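Local coordinates for DUF3299 domain-containing protein (Pseudomonas aeruginosa, PDB 4HSP), which is of unknown function but belongs to the DUF3299 family, grouped with OB-fold proteins, and is probably exported, at residues I97-T102 with A133-A139. Sequence-based numbering, arbitrary orientation.
Sequences IVYVKT and AGYRMQA. With EDO (1,2-ethanediol), chain J.
Y99 and K101 use both backbone N and O to join the parallel partner strand: Y99 N donates to Y135 O and Y99 O accepts from M137 N, then K101 N donates to M137 O and K101 O accepts from A139 N at 3.0 Å. The strands run 21° apart in a mixed sheet, where strand 73-80 pairs antiparallel with 98-102.

V98, V100, T102, Y135, M137 and A139 line one, mostly buried, face; A139 at its end is partly exposed. Beta-branched valines suit extended strands: V98 CG1, anti to its own backbone N (chi1 -174°), reaches across to M137 CB at 3.6 Å, while CG2 meets Y135 CB. V100 CG1 repeats this reach, and the methyl of A139 is small enough to pack directly on it at 3.7 Å. V117 of strand 115-118 touches V100, M137 and A139. The ring of Y135 leads away, with I97 O at its edge, and its hydroxyl bonds to L11 O and V49 N.

On the other face, Y99, K101, R136 and Q138 line the site of a 1,2-ethanediol, probably from the crystallisation liquor. R136 NE donates to its O1 at 3.1 Å, and the same oxygen lies at the edge of the Y99 ring, whose hydroxyl bonds to E76. K101, extended beyond CG, lies alongside R136, with CD against diol C1. Such long side chains suit a partly exposed face, their apolar stems packing beneath charged ends. Q138 bends at chi2 (62°), bringing OE1 to 3.4 Å from K101 CB.

K101 NZ and R136 NH2 stand 4.1 Å apart; E76, touching the K101 side chain, may temper this like-charge closeness, while E124 is only a long, weak partner of R136 NH1. The pairing thus gives the two strands one apolar face and one polar face, the latter holding a small diol here.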
loop_
_atom_site.group_PDB
_atom_site.type_symbol
_atom_site.label_atom_id
_atom_site.label_comp_id
_atom_site.label_asym_id
_atom_site.label_seq_id
_atom_site.Cartn_x
_atom_site.Cartn_y
_atom_site.Cartn_z
ATOM N N ILE A 97 18.510 -10.267 -9.859
ATOM C CA ILE A 97 17.651 -10.893 -8.845
ATOM C C ILE A 97 18.529 -11.704 -7.890
ATOM O O ILE A 97 19.414 -12.427 -8.334
ATOM C CB ILE A 97 16.511 -11.805 -9.423
ATOM C CG1 ILE A 97 15.781 -11.177 -10.642
ATOM C CG2 ILE A 97 15.526 -12.228 -8.301
ATOM C CD1 ILE A 97 14.567 -11.977 -11.196
ATOM N N VAL A 98 18.255 -11.594 -6.588
ATOM C CA VAL A 98 18.851 -12.390 -5.523
ATOM C C VAL A 98 17.714 -13.147 -4.796
ATOM O O VAL A 98 16.761 -12.520 -4.335
ATOM C CB VAL A 98 19.688 -11.535 -4.524
ATOM C CG1 VAL A 98 20.407 -12.418 -3.513
ATOM C CG2 VAL A 98 20.676 -10.624 -5.258
ATOM N N TYR A 99 17.818 -14.478 -4.702
ATOM C CA TYR A 99 16.903 -15.298 -3.906
ATOM C C TYR A 99 17.432 -15.239 -2.464
ATOM O O TYR A 99 18.548 -15.690 -2.193
ATOM C CB TYR A 99 16.851 -16.736 -4.449
ATOM C CG TYR A 99 15.796 -17.632 -3.838
ATOM C CD1 TYR A 99 16.003 -18.252 -2.606
ATOM C CD2 TYR A 99 14.641 -17.966 -4.549
ATOM C CE1 TYR A 99 15.047 -19.110 -2.053
ATOM C CE2 TYR A 99 13.689 -18.841 -4.019
ATOM C CZ TYR A 99 13.891 -19.406 -2.766
ATOM O OH TYR A 99 12.946 -20.268 -2.251
ATOM N N VAL A 100 16.668 -14.608 -1.562
ATOM C CA VAL A 100 17.061 -14.405 -0.163
ATOM C C VAL A 100 16.224 -15.299 0.767
ATOM O O VAL A 100 15.026 -15.437 0.557
ATOM C CB VAL A 100 16.933 -12.908 0.245
ATOM C CG1 VAL A 100 17.530 -12.635 1.619
ATOM C CG2 VAL A 100 17.541 -11.992 -0.794
ATOM N N LYS A 101 16.897 -15.911 1.778
ATOM C CA LYS A 101 16.368 -16.695 2.912
ATOM C C LYS A 101 16.794 -15.958 4.193
ATOM O O LYS A 101 17.972 -15.610 4.320
ATOM C CB LYS A 101 16.876 -18.164 2.921
ATOM C CG LYS A 101 16.281 -19.046 1.829
ATOM C CD LYS A 101 16.586 -20.525 2.046
ATOM C CE LYS A 101 16.239 -21.368 0.829
ATOM N NZ LYS A 101 16.420 -22.832 1.065
ATOM N N THR A 102 15.843 -15.645 5.086
ATOM C CA THR A 102 16.154 -14.947 6.344
ATOM C C THR A 102 15.457 -15.632 7.561
ATOM O O THR A 102 14.281 -16.007 7.486
ATOM C CB THR A 102 15.828 -13.428 6.256
ATOM O OG1 THR A 102 16.234 -12.782 7.466
ATOM C CG2 THR A 102 14.360 -13.126 5.990
ATOM N N ALA A 133 16.797 -16.756 -10.641
ATOM C CA ALA A 133 17.861 -15.907 -10.108
ATOM C C ALA A 133 19.192 -16.628 -10.260
ATOM O O ALA A 133 19.224 -17.860 -10.229
ATOM C CB ALA A 133 17.591 -15.560 -8.648
ATOM N N GLY A 134 20.264 -15.861 -10.470
ATOM C CA GLY A 134 21.625 -16.366 -10.614
ATOM C C GLY A 134 22.416 -16.236 -9.332
ATOM O O GLY A 134 23.527 -16.763 -9.235
ATOM N N TYR A 135 21.807 -15.579 -8.322
ATOM C CA TYR A 135 22.383 -15.292 -7.014
ATOM C C TYR A 135 21.469 -15.682 -5.875
ATOM O O TYR A 135 20.245 -15.630 -6.005
ATOM C CB TYR A 135 22.714 -13.789 -6.887
ATOM C CG TYR A 135 23.629 -13.281 -7.978
ATOM C CD1 TYR A 135 24.976 -13.639 -8.011
ATOM C CD2 TYR A 135 23.137 -12.491 -9.019
ATOM C CE1 TYR A 135 25.825 -13.181 -9.021
ATOM C CE2 TYR A 135 23.979 -12.033 -10.037
ATOM C CZ TYR A 135 25.324 -12.376 -10.028
ATOM O OH TYR A 135 26.168 -11.929 -11.011
ATOM N N ARG A 136 22.083 -16.047 -4.738
ATOM C CA ARG A 136 21.405 -16.401 -3.495
ATOM C C ARG A 136 22.058 -15.661 -2.318
ATOM O O ARG A 136 23.242 -15.307 -2.361
ATOM C CB ARG A 136 21.418 -17.925 -3.243
ATOM C CG ARG A 136 20.636 -18.770 -4.223
ATOM C CD ARG A 136 20.847 -20.223 -3.919
ATOM N NE ARG A 136 19.752 -20.769 -3.117
ATOM C CZ ARG A 136 18.978 -21.782 -3.496
ATOM N NH1 ARG A 136 19.184 -22.386 -4.663
ATOM N NH2 ARG A 136 17.999 -22.204 -2.707
HETATM N N MSE A 137 21.284 -15.458 -1.261
HETATM C CA MSE A 137 21.744 -14.797 -0.048
HETATM C C MSE A 137 21.020 -15.354 1.181
HETATM O O MSE A 137 19.801 -15.547 1.182
HETATM C CB MSE A 137 21.527 -13.288 -0.170
HETATM C CG MSE A 137 22.105 -12.444 0.943
HETATM SE SE MSE A 137 22.449 -10.643 0.225
HETATM C CE MSE A 137 24.246 -10.632 0.557
ATOM N N GLN A 138 21.801 -15.643 2.207
ATOM C CA GLN A 138 21.337 -16.041 3.516
ATOM C C GLN A 138 21.529 -14.786 4.333
ATOM O O GLN A 138 22.657 -14.444 4.691
ATOM C CB GLN A 138 22.122 -17.261 4.031
ATOM C CG GLN A 138 21.608 -17.821 5.355
ATOM C CD GLN A 138 20.186 -18.338 5.285
ATOM O OE1 GLN A 138 19.829 -19.125 4.403
ATOM N NE2 GLN A 138 19.352 -17.914 6.234
ATOM N N ALA A 139 20.463 -14.013 4.477
ATOM C CA ALA A 139 20.523 -12.727 5.144
ATOM C C ALA A 139 20.728 -12.821 6.671
ATOM O O ALA A 139 20.086 -13.629 7.353
ATOM C CB ALA A 139 19.274 -11.921 4.841
HETATM C C1 EDO J . 19.564 -19.704 0.084
HETATM O O1 EDO J . 19.076 -18.730 -0.852
HETATM C C2 EDO J . 20.784 -19.188 0.910
HETATM O O2 EDO J . 22.004 -19.501 0.237
#